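Local coordinates for N-acetylcysteine deacetylase (Bacillus subtilis, PDB 1YSJ), which probably removes the acetyl group from N-acetylcysteine to give cysteine and acetate, as a dinuclear metal hydrolase of the peptidase M20 family, at residues A[60-64]-A[65-69]; A[73-77]-A[78-82]; A[154-158]-A[159-163]. The protein carries 1 engineered substitution. All blocks are in the same frame, centred on the assembly; numbering follows the deposited sequence.

Contact 1: A[60-64]-A[65-69]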
# COMPACT_ATOMS: atom_id res chain seq x y z
N ARG A 60 40.72 14.57 -21.62
CA ARG A 60 41.91 15.42 -21.51
C ARG A 60 43.13 14.67 -20.96
O ARG A 60 44.24 14.80 -21.48
CB ARG A 60 41.59 16.65 -20.65
CG ARG A 60 42.80 17.36 -20.05
CD ARG A 60 42.47 18.78 -19.63
NE ARG A 60 41.35 18.87 -18.69
CZ ARG A 60 41.45 18.83 -17.37
NH1 ARG A 60 42.64 18.68 -16.79
NH2 ARG A 60 40.37 18.93 -16.61
N TRP A 61 42.91 13.89 -19.90
CA TRP A 61 43.98 13.16 -19.21
C TRP A 61 44.65 12.08 -20.07
O TRP A 61 45.86 11.86 -19.99
CB TRP A 61 43.49 12.58 -17.88
CG TRP A 61 43.19 13.63 -16.84
CD1 TRP A 61 43.78 14.87 -16.71
CD2 TRP A 61 42.25 13.53 -15.76
NE1 TRP A 61 43.25 15.54 -15.63
CE2 TRP A 61 42.31 14.75 -15.03
CE3 TRP A 61 41.34 12.54 -15.35
CZ2 TRP A 61 41.51 14.99 -13.91
CZ3 TRP A 61 40.54 12.79 -14.23
CH2 TRP A 61 40.64 14.01 -13.52
N LEU A 62 43.85 11.42 -20.92
CA LEU A 62 44.37 10.42 -21.85
C LEU A 62 45.09 11.06 -23.04
O LEU A 62 46.11 10.55 -23.51
CB LEU A 62 43.24 9.49 -22.32
CG LEU A 62 42.51 8.69 -21.23
CD1 LEU A 62 41.12 8.24 -21.69
CD2 LEU A 62 43.32 7.49 -20.75
N GLU A 63 44.56 12.18 -23.53
CA GLU A 63 45.18 12.92 -24.63
C GLU A 63 46.48 13.61 -24.21
O GLU A 63 47.32 13.92 -25.05
CB GLU A 63 44.20 13.92 -25.25
CG GLU A 63 43.16 13.25 -26.15
CD GLU A 63 42.03 14.17 -26.60
OE1 GLU A 63 41.75 15.18 -25.92
OE2 GLU A 63 41.40 13.86 -27.63
N GLU A 64 46.65 13.83 -22.90
CA GLU A 64 47.90 14.33 -22.35
C GLU A 64 49.05 13.38 -22.64
O GLU A 64 50.17 13.81 -22.93
CB GLU A 64 47.79 14.55 -20.83
CG GLU A 64 47.33 15.94 -20.41
CD GLU A 64 46.90 16.01 -18.95
OE1 GLU A 64 47.23 15.09 -18.17
OE2 GLU A 64 46.23 17.00 -18.59
N GLU A 65 48.76 12.08 -22.56
CA GLU A 65 49.77 11.05 -22.79
C GLU A 65 49.64 10.40 -24.16
O GLU A 65 50.17 9.31 -24.39
CB GLU A 65 49.73 10.01 -21.66
CG GLU A 65 50.14 10.56 -20.28
CD GLU A 65 51.44 11.37 -20.31
OE1 GLU A 65 52.47 10.84 -20.78
OE2 GLU A 65 51.43 12.54 -19.87
N GLN A 66 48.95 11.09 -25.07
CA GLN A 66 48.78 10.67 -26.47
C GLN A 66 48.16 9.29 -26.64
O GLN A 66 48.54 8.51 -27.52
CB GLN A 66 50.10 10.79 -27.25
CG GLN A 66 50.44 12.21 -27.72
CD GLN A 66 50.79 13.16 -26.58
OE1 GLN A 66 50.29 14.28 -26.52
NE2 GLN A 66 51.66 12.71 -25.68
N ILE A 67 47.19 8.98 -25.78
CA ILE A 67 46.42 7.76 -25.90
C ILE A 67 45.23 8.06 -26.80
O ILE A 67 44.47 8.99 -26.52
CB ILE A 67 45.97 7.24 -24.51
CG1 ILE A 67 47.21 6.92 -23.64
CG2 ILE A 67 45.04 6.03 -24.66
CD1 ILE A 67 46.93 6.80 -22.15
N GLU A 68 45.09 7.29 -27.87
CA GLU A 68 44.00 7.48 -28.83
C GLU A 68 42.63 7.33 -28.18
O GLU A 68 42.37 6.37 -27.45
CB GLU A 68 44.13 6.53 -30.03
CG GLU A 68 42.84 6.38 -30.85
CD GLU A 68 43.05 5.92 -32.29
OE1 GLU A 68 44.03 5.20 -32.58
OE2 GLU A 68 42.21 6.29 -33.15
N ILE A 69 41.77 8.30 -28.44
CA ILE A 69 40.38 8.23 -28.00
C ILE A 69 39.48 7.93 -29.19
O ILE A 69 39.54 8.61 -30.22
CB ILE A 69 39.98 9.51 -27.22
CG1 ILE A 69 40.43 9.38 -25.77
CG2 ILE A 69 38.46 9.74 -27.28
CD1 ILE A 69 40.97 10.63 -25.18
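Leu62 meets Ile67 and Ile69 where the helix 52-64 ends and the chain turns toward a short strand. Its CB lies 3.8 Å from Ile69 CD1 and also faces Ile67 CB. Beyond CG the branches part. CD2 runs to Ile67 CD1, at 3.9 Å, and the other methyl, CD1, reaches Val79 of the neighbouring strand. CG stands beside the backbone N, opposite the carbonyl carbon (chi1 -60°). That rotation sends the branches toward Ile67 and the neighbouring strand, and Ala135 of the helix 124-139 and Ala81 add to the apolar cover. Ile69 CD1 has a second neighbour in the aliphatic part of Glu63, with CG 3.5 Å away. The two side chains cross at about a right angle there, and the extended glutamate carries its carboxylate on past the methyl.

The backbone turn is a Schellman motif. Gln66, with positive phi, is its C-prime residue. Ile67 N donates to Leu62 O at 3.0 Å (163° at the hydrogen), and Gln66 N makes a longer, weak bond to Glu63 O. Leu62 O also receives a weak bond from Glu65 N.

Glu65 bends at chi2 (-49°), which folds its carboxylate back over the Glu64 carbonyl, with OE2 3.5 Å from Glu64 O. The same OE2 forms a salt bridge with Arg33 of the helix 28-43. An alanine here removes this carboxylate and would probably leave Arg33 without its salt-bridge partner. Glu64 OE1 is only a long, weak partner of that arginine. Its OE2 lies at the edge of the Trp61 ring, in the ring plane.

Contact 2: A[73-77]-A[78-82]. Engineered in segment 78-82: Gly78 (natural residue Ala).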
# COMPACT_ATOMS: atom_id res chain seq x y z
N PRO A 73 30.02 8.96 -31.04
CA PRO A 73 29.11 10.10 -30.86
C PRO A 73 27.83 9.74 -30.10
O PRO A 73 27.29 10.60 -29.39
CB PRO A 73 28.78 10.52 -32.30
CG PRO A 73 29.82 9.90 -33.16
CD PRO A 73 30.20 8.63 -32.47
N GLN A 74 27.37 8.50 -30.23
CA GLN A 74 26.18 8.02 -29.52
C GLN A 74 26.35 8.02 -27.99
O GLN A 74 25.37 8.12 -27.26
CB GLN A 74 25.74 6.64 -30.03
CG GLN A 74 24.49 6.08 -29.36
CD GLN A 74 23.81 4.96 -30.15
OE1 GLN A 74 24.32 3.84 -30.24
NE2 GLN A 74 22.64 5.27 -30.71
N LEU A 75 27.59 7.92 -27.51
CA LEU A 75 27.88 8.06 -26.08
C LEU A 75 28.16 9.51 -25.72
O LEU A 75 29.30 9.97 -25.86
CB LEU A 75 29.05 7.17 -25.66
CG LEU A 75 28.82 5.67 -25.49
CD1 LEU A 75 30.14 4.98 -25.17
CD2 LEU A 75 27.79 5.37 -24.40
N LYS A 76 27.13 10.21 -25.26
CA LYS A 76 27.25 11.61 -24.84
C LYS A 76 28.24 11.73 -23.69
O LYS A 76 29.14 12.58 -23.72
CB LYS A 76 25.90 12.20 -24.42
CG LYS A 76 24.69 11.77 -25.27
CD LYS A 76 23.84 10.68 -24.57
CE LYS A 76 24.35 9.28 -24.86
NZ LYS A 76 24.03 8.28 -23.80
N THR A 77 28.07 10.88 -22.69
CA THR A 77 29.03 10.77 -21.59
C THR A 77 29.69 9.40 -21.63
O THR A 77 29.10 8.42 -22.09
CB THR A 77 28.38 11.02 -20.21
OG1 THR A 77 27.37 10.03 -19.98
CG2 THR A 77 27.75 12.41 -20.13
N GLY A 78 30.92 9.33 -21.14
CA GLY A 78 31.69 8.10 -21.21
C GLY A 78 32.77 8.25 -22.26
O GLY A 78 32.62 9.02 -23.22
N VAL A 79 33.87 7.53 -22.07
CA VAL A 79 35.04 7.67 -22.92
C VAL A 79 35.52 6.29 -23.34
O VAL A 79 35.63 5.38 -22.50
CB VAL A 79 36.20 8.44 -22.20
CG1 VAL A 79 37.40 8.63 -23.12
CG2 VAL A 79 35.72 9.79 -21.70
N ILE A 80 35.78 6.14 -24.63
CA ILE A 80 36.36 4.91 -25.17
C ILE A 80 37.74 5.25 -25.72
O ILE A 80 37.88 6.10 -26.59
CB ILE A 80 35.48 4.27 -26.28
CG1 ILE A 80 33.98 4.26 -25.88
CG2 ILE A 80 35.99 2.86 -26.64
CD1 ILE A 80 33.62 3.45 -24.62
N ALA A 81 38.75 4.57 -25.19
CA ALA A 81 40.12 4.76 -25.62
C ALA A 81 40.71 3.43 -26.08
O ALA A 81 40.14 2.37 -25.83
CB ALA A 81 40.95 5.37 -24.48
N GLU A 82 41.85 3.49 -26.76
CA GLU A 82 42.45 2.30 -27.36
C GLU A 82 43.97 2.41 -27.40
O GLU A 82 44.51 3.45 -27.79
CB GLU A 82 41.88 2.09 -28.77
CG GLU A 82 42.33 0.82 -29.47
CD GLU A 82 41.48 0.47 -30.69
OE1 GLU A 82 40.32 0.03 -30.50
OE2 GLU A 82 41.97 0.62 -31.83
O HOH W 1 32.02 11.16 -24.82
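Leu75 and Ile80 touch through their end methyls, with Leu75 CD1 3.8 Å from Ile80 CD1. The same leucine methyl lies 4.0 Å from Ile80 CG1. The two side chains cross at about a right angle, and the CD1 branch of the leucine meets the end of the isoleucine chain. Ile80 CG1 sits beside its own backbone N, and the next turn (chi2 -62°) folds CD1 back toward the leucine.

A water joins the backbone on the two sides of this bend. It lies 3.1 Å from Leu75 O and 2.7 Å from Gly78 O and can donate to each. More acceptors than protons surround it once other parts of the protein are counted, so these bonds may not all be made at once. No direct hydrogen bond joins the two segments.

Gly78 is an engineered residue, with alanine in the natural sequence. Its phi and psi are 107° and 151°. A CB at this backbone conformation would clash with Thr77 O.

The next shell holds the bend in place. Gly78 N donates to Thr55 OG1 on the helix 52-64. Thr77 OG1 is hydrogen-bonded to Glu51 OE1. Ile80 packs on Leu70 and Val72, while Val79 turns away from the loop to pack on Thr55 and Ile58. The strand 79-84 is then fixed by backbone bonds of Val79 to Phe153 and of Ile80 to Leu70. The bend is the connection between two antiparallel neighbours, strands 68-69 and 79-84, at one margin of the mixed sheet of the metal-binding domain of an M20 peptidase.

Contact 3: A[154-158]-A[159-163]. With NI (nickel (II) ion), chain D.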
# COMPACT_ATOMS: atom_id res chain seq x y z
N GLN A 154 32.63 3.86 -18.52
CA GLN A 154 31.21 3.65 -18.71
C GLN A 154 30.34 4.54 -17.81
O GLN A 154 30.54 4.57 -16.60
CB GLN A 154 30.89 2.17 -18.45
CG GLN A 154 29.40 1.84 -18.48
CD GLN A 154 29.05 0.63 -17.65
OE1 GLN A 154 29.60 -0.46 -17.86
NE2 GLN A 154 28.12 0.80 -16.72
N PRO A 155 29.35 5.23 -18.41
CA PRO A 155 28.42 6.01 -17.59
C PRO A 155 27.36 5.11 -16.98
O PRO A 155 27.20 3.97 -17.42
CB PRO A 155 27.78 6.94 -18.62
CG PRO A 155 27.78 6.15 -19.89
CD PRO A 155 29.03 5.30 -19.85
N ALA A 156 26.65 5.61 -15.98
CA ALA A 156 25.37 5.04 -15.54
C ALA A 156 25.39 3.57 -15.07
O ALA A 156 24.49 2.79 -15.40
CB ALA A 156 24.31 5.24 -16.64
N GLU A 157 26.42 3.19 -14.32
CA GLU A 157 26.45 1.86 -13.70
C GLU A 157 25.39 1.78 -12.60
O GLU A 157 24.71 0.75 -12.46
CB GLU A 157 27.83 1.55 -13.12
CG GLU A 157 28.02 0.11 -12.62
CD GLU A 157 27.42 -0.14 -11.23
OE1 GLU A 157 27.44 0.77 -10.37
OE2 GLU A 157 26.93 -1.27 -11.00
N GLU A 158 25.24 2.86 -11.85
CA GLU A 158 24.36 2.86 -10.68
C GLU A 158 22.88 2.66 -11.02
O GLU A 158 22.11 2.22 -10.17
CB GLU A 158 24.56 4.14 -9.85
CG GLU A 158 25.97 4.30 -9.28
CD GLU A 158 26.32 3.28 -8.20
OE1 GLU A 158 25.46 2.47 -7.79
OE2 GLU A 158 27.48 3.29 -7.74
N ILE A 159 22.50 2.95 -12.26
CA ILE A 159 21.12 2.72 -12.70
C ILE A 159 21.03 1.58 -13.70
O ILE A 159 19.98 1.36 -14.32
CB ILE A 159 20.45 4.01 -13.24
CG1 ILE A 159 21.27 4.61 -14.39
CG2 ILE A 159 20.24 5.01 -12.09
CD1 ILE A 159 20.50 5.60 -15.25
N ALA A 160 22.14 0.85 -13.84
CA ALA A 160 22.24 -0.34 -14.69
C ALA A 160 21.87 -0.08 -16.15
O ALA A 160 21.25 -0.93 -16.81
CB ALA A 160 21.40 -1.50 -14.11
N ALA A 161 22.27 1.09 -16.66
CA ALA A 161 21.86 1.51 -18.00
C ALA A 161 23.04 1.75 -18.94
O ALA A 161 22.88 1.71 -20.16
CB ALA A 161 20.97 2.73 -17.90
N GLY A 162 24.22 1.99 -18.38
CA GLY A 162 25.39 2.38 -19.16
C GLY A 162 26.04 1.29 -19.99
O GLY A 162 26.45 1.53 -21.13
N ALA A 163 26.14 0.10 -19.41
CA ALA A 163 26.69 -1.06 -20.12
C ALA A 163 25.87 -1.41 -21.36
O ALA A 163 26.44 -1.76 -22.40
CB ALA A 163 26.78 -2.26 -19.18
NI NI D . 27.06 1.40 -6.33
O HOH W 2 28.22 -0.11 -7.91
O HOH W 3 26.49 -0.84 -5.97
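Gln154 stretches alongside the start of the helix 162-168, with its CG 3.7 Å from Gly162 C and its OE1 against Ala163 CB. CG lies opposite the backbone N (chi1 174°) and the chain stays extended. The amide is therefore laid beside the helix start, where OE1 accepts from Tyr354 and Arg95, and NE2 donates to Asp350.

Gly162 fits close against Pro155. Gly162 CA lies 3.0 Å from Pro155 O and points its C-H at it. A CB on Gly162 would collide with that oxygen. Ala156 turns its CB toward the apolar chain of Ile159, 3.8 Å from CG1. Its carbonyl is gripped twice. Ala161 N, the N-cap residue, approaches almost straight in line with the C=O (171°), whereas Gly162 N comes from above the carbonyl plane. A type I beta turn from Glu157 to Ala160 is closed by Ala160 N to Glu157 O, at 2.9 Å.

The two glutamates of the turn project differently. Glu158 bends at chi2 (-69°) and presents both carboxylate oxygens to one nickel ion, OE1 and OE2 each 2.4 Å from it. Glu157 places OE1 to accept from a water, 2.7 Å away, that is itself a nickel ligand. Cys122 and His374 bind the same ion. This loop between strand 148-154 and helix 162-168 thus supplies part of the dinuclear metal site of the M20 family.

Following the chain, contact 1 closes the C-terminal end of the helix 52-64 and turns into strand 68-69. Contact 2 comes next, bending the chain back into strand 79-84. Contact 3 follows much later, where strand 148-154 leads by a loop into helix 162-168. The three are in series, so none nests in or crosses another. Contacts 1 and 2 meet across the sheet: Glu68 O lies 3.0 Å from Glu82 N, probably a hydrogen bond, and Ile69 CG2 packs 3.7 Å from Ile80 O. Contacts 2 and 3 meet where Thr77 OG1 packs 3.4 Å from Pro155 CB. Contacts 1 and 3 do not touch. Together they run from the sheet margin to the nickel site.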